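Local coordinates for insulinase family protease (Yersinia pestis, PDB 3GO9), which is predicted to be an insulinase-family (M16) protease, though it lacks the family's usual HxxEH zinc-binding motif, so its activity is uncertain, at residues A[283-294]-A[411-422]. Residues are numbered along the deposited sequence; the frame is centred on the assembly and turned at random. Where two conformers were deposited one is given.
Sequences SMALSRYWRSDL and YQKLRQAFLSGL
Arg415 runs over one face of the Trp290 indole and covers both of its rings. The CD methylene is 3.9 Å from the centroid of the six-membered ring in a CH-pi contact, while the guanidinium, with CZ 4.5 Å from the centroid of the five-membered ring and almost on its normal, makes a cation-pi pair. The guanidinium stands steeply to the indole, planes 78° apart, and its NH1 edge dips toward Trp290 CG. This is helix-helix knobs-into-holes packing: the start of helix 283-309, in the M16 inactive-domain region, crosses most of helix 408-421, the axes of the two segments at -55°, with no direct hydrogen bond between the segments. Trp290 is the knob among Tyr411, Leu414, Arg415 and Phe418, its broad indole filling much of the space left by segment axes 10.8 Å apart. Its benzo edge points at the face of Tyr411 in an offset edge-to-face pair, and Leu286 CD1 touches the indole face opposite Arg415.

Phe418 returns the packing as a knob among Ser287, Trp290, Arg291 and Leu294. With CG anti to the backbone N (chi1 168°), the ring lies against the other helix, Trp290 CB 3.7 Å from its centroid over one face; the small Ser287 is consistent with the close backbone approach here, its CA 6.6 Å from Phe418 CA. Leucines, flexible and apolar, close both ends: Leu414 CD1 meets Leu286 CD2, and Leu294 CD2 meets Leu422 CD2 at 3.5 Å, just where helix 408-421 gives way to non-helical backbone.

Arg415 also packs on Lys372 and Leu376 of helix 362-377. Its charge is probably eased by Asp293, whose OD2 lies 4.9 Å from NH1. One water joins them, accepting from Arg415 NH1 at 2.8 Å and donating to Asp293 OD2 and Trp290 O.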
loop_
_atom_site.group_PDB
_atom_site.type_symbol
_atom_site.label_atom_id
_atom_site.label_comp_id
_atom_site.label_asym_id
_atom_site.label_seq_id
_atom_site.Cartn_x
_atom_site.Cartn_y
_atom_site.Cartn_z
ATOM N N SER A 283 1.530 -21.036 -9.021
ATOM C CA SER A 283 0.089 -21.160 -9.198
ATOM C C SER A 283 -0.577 -21.776 -7.962
ATOM O O SER A 283 -1.711 -21.420 -7.617
ATOM C CB SER A 283 -0.225 -21.986 -10.448
ATOM O OG SER A 283 -1.637 -22.079 -10.667
HETATM N N MSE A 284 0.128 -22.691 -7.311
HETATM C CA MSE A 284 -0.424 -23.390 -6.141
HETATM C C MSE A 284 -0.584 -22.411 -4.992
HETATM O O MSE A 284 -1.634 -22.419 -4.295
HETATM C CB MSE A 284 0.481 -24.572 -5.752
HETATM C CG MSE A 284 0.636 -25.584 -6.892
HETATM SE SE MSE A 284 2.043 -25.159 -8.240
HETATM C CE MSE A 284 3.622 -25.576 -7.145
ATOM N N ALA A 285 0.431 -21.567 -4.798
ATOM C CA ALA A 285 0.408 -20.516 -3.782
ATOM C C ALA A 285 -0.681 -19.539 -4.128
ATOM O O ALA A 285 -1.344 -18.984 -3.239
ATOM C CB ALA A 285 1.725 -19.777 -3.698
ATOM N N LEU A 286 -0.850 -19.275 -5.428
ATOM C CA LEU A 286 -1.903 -18.340 -5.829
ATOM C C LEU A 286 -3.291 -18.872 -5.411
ATOM O O LEU A 286 -4.124 -18.125 -4.863
ATOM C CB LEU A 286 -1.852 -18.093 -7.356
ATOM C CG LEU A 286 -2.902 -17.118 -7.874
ATOM C CD1 LEU A 286 -2.888 -15.698 -7.222
ATOM C CD2 LEU A 286 -2.741 -16.955 -9.413
ATOM N N SER A 287 -3.540 -20.137 -5.715
ATOM C CA SER A 287 -4.780 -20.773 -5.350
ATOM C C SER A 287 -5.025 -20.765 -3.826
ATOM O O SER A 287 -6.162 -20.517 -3.362
ATOM C CB SER A 287 -4.760 -22.210 -5.856
ATOM O OG SER A 287 -4.919 -22.152 -7.253
ATOM N N ARG A 288 -3.984 -21.055 -3.079
ATOM C CA ARG A 288 -4.098 -21.021 -1.594
ATOM C C ARG A 288 -4.445 -19.625 -1.110
ATOM O O ARG A 288 -5.288 -19.451 -0.218
ATOM C CB ARG A 288 -2.833 -21.517 -0.899
ATOM C CG ARG A 288 -2.478 -22.959 -1.161
ATOM C CD ARG A 288 -1.374 -23.475 -0.231
ATOM N NE ARG A 288 -0.129 -22.697 -0.291
ATOM C CZ ARG A 288 0.916 -22.949 -1.093
ATOM N NH1 ARG A 288 0.888 -23.958 -1.947
ATOM N NH2 ARG A 288 2.001 -22.166 -1.024
ATOM N N TYR A 289 -3.810 -18.600 -1.684
ATOM C CA TYR A 289 -4.103 -17.195 -1.357
ATOM C C TYR A 289 -5.558 -16.886 -1.684
ATOM O O TYR A 289 -6.285 -16.301 -0.863
ATOM C CB TYR A 289 -3.147 -16.189 -2.072
ATOM C CG TYR A 289 -3.615 -14.768 -1.984
ATOM C CD1 TYR A 289 -3.558 -14.075 -0.779
ATOM C CD2 TYR A 289 -4.248 -14.136 -3.053
ATOM C CE1 TYR A 289 -4.020 -12.835 -0.643
ATOM C CE2 TYR A 289 -4.687 -12.850 -2.932
ATOM C CZ TYR A 289 -4.596 -12.190 -1.717
ATOM O OH TYR A 289 -5.098 -10.895 -1.622
ATOM N N TRP A 290 -6.007 -17.302 -2.867
ATOM C CA TRP A 290 -7.350 -16.941 -3.268
ATOM C C TRP A 290 -8.397 -17.611 -2.369
ATOM O O TRP A 290 -9.457 -17.011 -2.101
ATOM C CB TRP A 290 -7.625 -17.291 -4.721
ATOM C CG TRP A 290 -7.096 -16.289 -5.734
ATOM C CD1 TRP A 290 -6.851 -14.955 -5.527
ATOM C CD2 TRP A 290 -6.851 -16.518 -7.131
ATOM N NE1 TRP A 290 -6.478 -14.346 -6.718
ATOM C CE2 TRP A 290 -6.476 -15.296 -7.706
ATOM C CE3 TRP A 290 -6.929 -17.627 -7.944
ATOM C CZ2 TRP A 290 -6.160 -15.187 -9.091
ATOM C CZ3 TRP A 290 -6.622 -17.521 -9.288
ATOM C CH2 TRP A 290 -6.240 -16.330 -9.841
ATOM N N ARG A 291 -8.118 -18.831 -1.908
ATOM C CA ARG A 291 -9.038 -19.534 -1.008
ATOM C C ARG A 291 -9.127 -18.776 0.306
ATOM O O ARG A 291 -10.240 -18.590 0.873
ATOM C CB ARG A 291 -8.617 -20.965 -0.728
ATOM C CG ARG A 291 -9.712 -21.743 -0.018
ATOM C CD ARG A 291 -9.369 -23.168 0.267
ATOM N NE ARG A 291 -9.303 -23.967 -0.960
ATOM C CZ ARG A 291 -9.026 -25.281 -0.984
ATOM N NH1 ARG A 291 -8.783 -25.952 0.136
ATOM N NH2 ARG A 291 -8.972 -25.918 -2.143
ATOM N N SER A 292 -7.977 -18.337 0.791
ATOM C CA SER A 292 -7.909 -17.612 2.067
ATOM C C SER A 292 -8.616 -16.265 1.950
ATOM O O SER A 292 -9.452 -15.910 2.819
ATOM C CB SER A 292 -6.469 -17.409 2.457
ATOM O OG SER A 292 -5.944 -18.651 2.849
ATOM N N ASP A 293 -8.307 -15.516 0.892
ATOM C CA ASP A 293 -8.937 -14.209 0.619
ATOM C C ASP A 293 -10.458 -14.342 0.510
ATOM O O ASP A 293 -11.203 -13.523 1.045
ATOM C CB ASP A 293 -8.341 -13.668 -0.686
ATOM C CG ASP A 293 -9.065 -12.437 -1.258
ATOM O OD1 ASP A 293 -9.018 -11.385 -0.635
ATOM O OD2 ASP A 293 -9.595 -12.517 -2.409
ATOM N N LEU A 294 -10.923 -15.375 -0.198
ATOM C CA LEU A 294 -12.357 -15.525 -0.420
ATOM C C LEU A 294 -13.089 -15.877 0.893
ATOM O O LEU A 294 -14.237 -15.440 1.070
ATOM C CB LEU A 294 -12.667 -16.495 -1.544
ATOM C CG LEU A 294 -14.146 -16.648 -1.894
ATOM C CD1 LEU A 294 -14.772 -15.336 -2.315
ATOM C CD2 LEU A 294 -14.300 -17.707 -2.985
ATOM N N TYR A 411 -4.651 -14.529 -15.640
ATOM C CA TYR A 411 -5.455 -14.286 -14.493
ATOM C C TYR A 411 -6.847 -14.833 -14.765
ATOM O O TYR A 411 -7.413 -15.560 -13.974
ATOM C CB TYR A 411 -5.512 -12.805 -14.157
ATOM C CG TYR A 411 -6.426 -12.490 -13.010
ATOM C CD1 TYR A 411 -5.941 -12.274 -11.749
ATOM C CD2 TYR A 411 -7.804 -12.412 -13.211
ATOM C CE1 TYR A 411 -6.830 -11.977 -10.686
ATOM C CE2 TYR A 411 -8.672 -12.139 -12.170
ATOM C CZ TYR A 411 -8.179 -11.943 -10.918
ATOM O OH TYR A 411 -9.085 -11.665 -9.903
ATOM N N GLN A 412 -7.412 -14.485 -15.917
ATOM C CA GLN A 412 -8.785 -14.885 -16.193
ATOM C C GLN A 412 -8.944 -16.422 -16.169
ATOM O O GLN A 412 -9.894 -16.971 -15.591
ATOM C CB GLN A 412 -9.158 -14.301 -17.549
ATOM C CG GLN A 412 -10.551 -14.553 -17.968
ATOM C CD GLN A 412 -10.810 -13.905 -19.339
ATOM O OE1 GLN A 412 -11.839 -13.281 -19.556
ATOM N NE2 GLN A 412 -9.835 -14.021 -20.244
ATOM N N LYS A 413 -7.997 -17.119 -16.779
ATOM C CA LYS A 413 -8.002 -18.537 -16.838
ATOM C C LYS A 413 -7.810 -19.169 -15.443
ATOM O O LYS A 413 -8.566 -20.066 -15.025
ATOM C CB LYS A 413 -6.916 -19.027 -17.788
ATOM C CG LYS A 413 -6.778 -20.507 -17.902
ATOM C CD LYS A 413 -5.610 -20.887 -18.748
ATOM C CE LYS A 413 -4.293 -20.631 -18.081
ATOM N NZ LYS A 413 -3.187 -20.763 -19.075
ATOM N N LEU A 414 -6.776 -18.733 -14.739
ATOM C CA LEU A 414 -6.529 -19.297 -13.410
ATOM C C LEU A 414 -7.659 -19.000 -12.420
ATOM O O LEU A 414 -8.045 -19.873 -11.625
ATOM C CB LEU A 414 -5.174 -18.825 -12.890
ATOM C CG LEU A 414 -3.954 -19.341 -13.670
ATOM C CD1 LEU A 414 -2.615 -18.784 -13.020
ATOM C CD2 LEU A 414 -3.838 -20.840 -13.699
ATOM N N ARG A 415 -8.208 -17.783 -12.455
ATOM C CA ARG A 415 -9.292 -17.381 -11.549
ATOM C C ARG A 415 -10.564 -18.174 -11.885
ATOM O O ARG A 415 -11.263 -18.655 -10.978
ATOM C CB ARG A 415 -9.585 -15.874 -11.693
ATOM C CG ARG A 415 -10.679 -15.350 -10.722
ATOM C CD ARG A 415 -10.206 -15.295 -9.355
ATOM N NE ARG A 415 -11.239 -14.747 -8.499
ATOM C CZ ARG A 415 -11.156 -14.647 -7.179
ATOM N NH1 ARG A 415 -10.101 -15.076 -6.502
ATOM N NH2 ARG A 415 -12.160 -14.095 -6.528
ATOM N N GLN A 416 -10.869 -18.325 -13.180
ATOM C CA GLN A 416 -12.003 -19.186 -13.566
ATOM C C GLN A 416 -11.830 -20.597 -13.008
ATOM O O GLN A 416 -12.773 -21.221 -12.534
ATOM C CB GLN A 416 -12.249 -19.274 -15.077
ATOM C CG GLN A 416 -13.587 -19.940 -15.441
ATOM C CD GLN A 416 -14.809 -19.208 -14.799
ATOM O OE1 GLN A 416 -15.203 -18.132 -15.257
ATOM N NE2 GLN A 416 -15.360 -19.771 -13.720
ATOM N N ALA A 417 -10.651 -21.162 -13.134
ATOM C CA ALA A 417 -10.455 -22.523 -12.676
ATOM C C ALA A 417 -10.586 -22.602 -11.164
ATOM O O ALA A 417 -11.167 -23.580 -10.641
ATOM C CB ALA A 417 -9.110 -23.059 -13.143
ATOM N N PHE A 418 -10.069 -21.595 -10.447
ATOM C CA PHE A 418 -10.257 -21.512 -8.995
ATOM C C PHE A 418 -11.780 -21.504 -8.635
ATOM O O PHE A 418 -12.244 -22.297 -7.805
ATOM C CB PHE A 418 -9.535 -20.279 -8.474
ATOM C CG PHE A 418 -9.882 -19.930 -7.083
ATOM C CD1 PHE A 418 -9.444 -20.721 -6.041
ATOM C CD2 PHE A 418 -10.708 -18.869 -6.819
ATOM C CE1 PHE A 418 -9.812 -20.416 -4.785
ATOM C CE2 PHE A 418 -11.106 -18.611 -5.552
ATOM C CZ PHE A 418 -10.659 -19.405 -4.557
ATOM N N LEU A 419 -12.527 -20.589 -9.242
ATOM C CA LEU A 419 -13.944 -20.445 -8.891
ATOM C C LEU A 419 -14.700 -21.729 -9.262
ATOM O O LEU A 419 -15.538 -22.180 -8.497
ATOM C CB LEU A 419 -14.577 -19.223 -9.558
ATOM C CG LEU A 419 -14.005 -17.861 -9.156
ATOM C CD1 LEU A 419 -14.683 -16.695 -9.937
ATOM C CD2 LEU A 419 -14.236 -17.703 -7.629
ATOM N N SER A 420 -14.391 -22.338 -10.400
ATOM C CA SER A 420 -15.175 -23.499 -10.810
ATOM C C SER A 420 -14.850 -24.721 -9.986
ATOM O O SER A 420 -15.697 -25.645 -9.891
ATOM C CB SER A 420 -14.962 -23.802 -12.300
ATOM O OG SER A 420 -15.512 -22.718 -13.022
ATOM N N GLY A 421 -13.632 -24.757 -9.437
ATOM C CA GLY A 421 -13.143 -25.887 -8.667
ATOM C C GLY A 421 -13.501 -25.844 -7.179
ATOM O O GLY A 421 -13.558 -26.875 -6.525
ATOM N N LEU A 422 -13.744 -24.657 -6.651
ATOM C CA LEU A 422 -13.968 -24.499 -5.239
ATOM C C LEU A 422 -15.279 -25.142 -4.763
ATOM O O LEU A 422 -16.324 -24.939 -5.375
ATOM C CB LEU A 422 -14.011 -23.035 -4.889
ATOM C CG LEU A 422 -13.948 -22.701 -3.402
ATOM C CD1 LEU A 422 -12.663 -23.157 -2.778
ATOM C CD2 LEU A 422 -14.140 -21.197 -3.212
HETATM O O HOH W 1 -10.146 -14.810 -3.729
#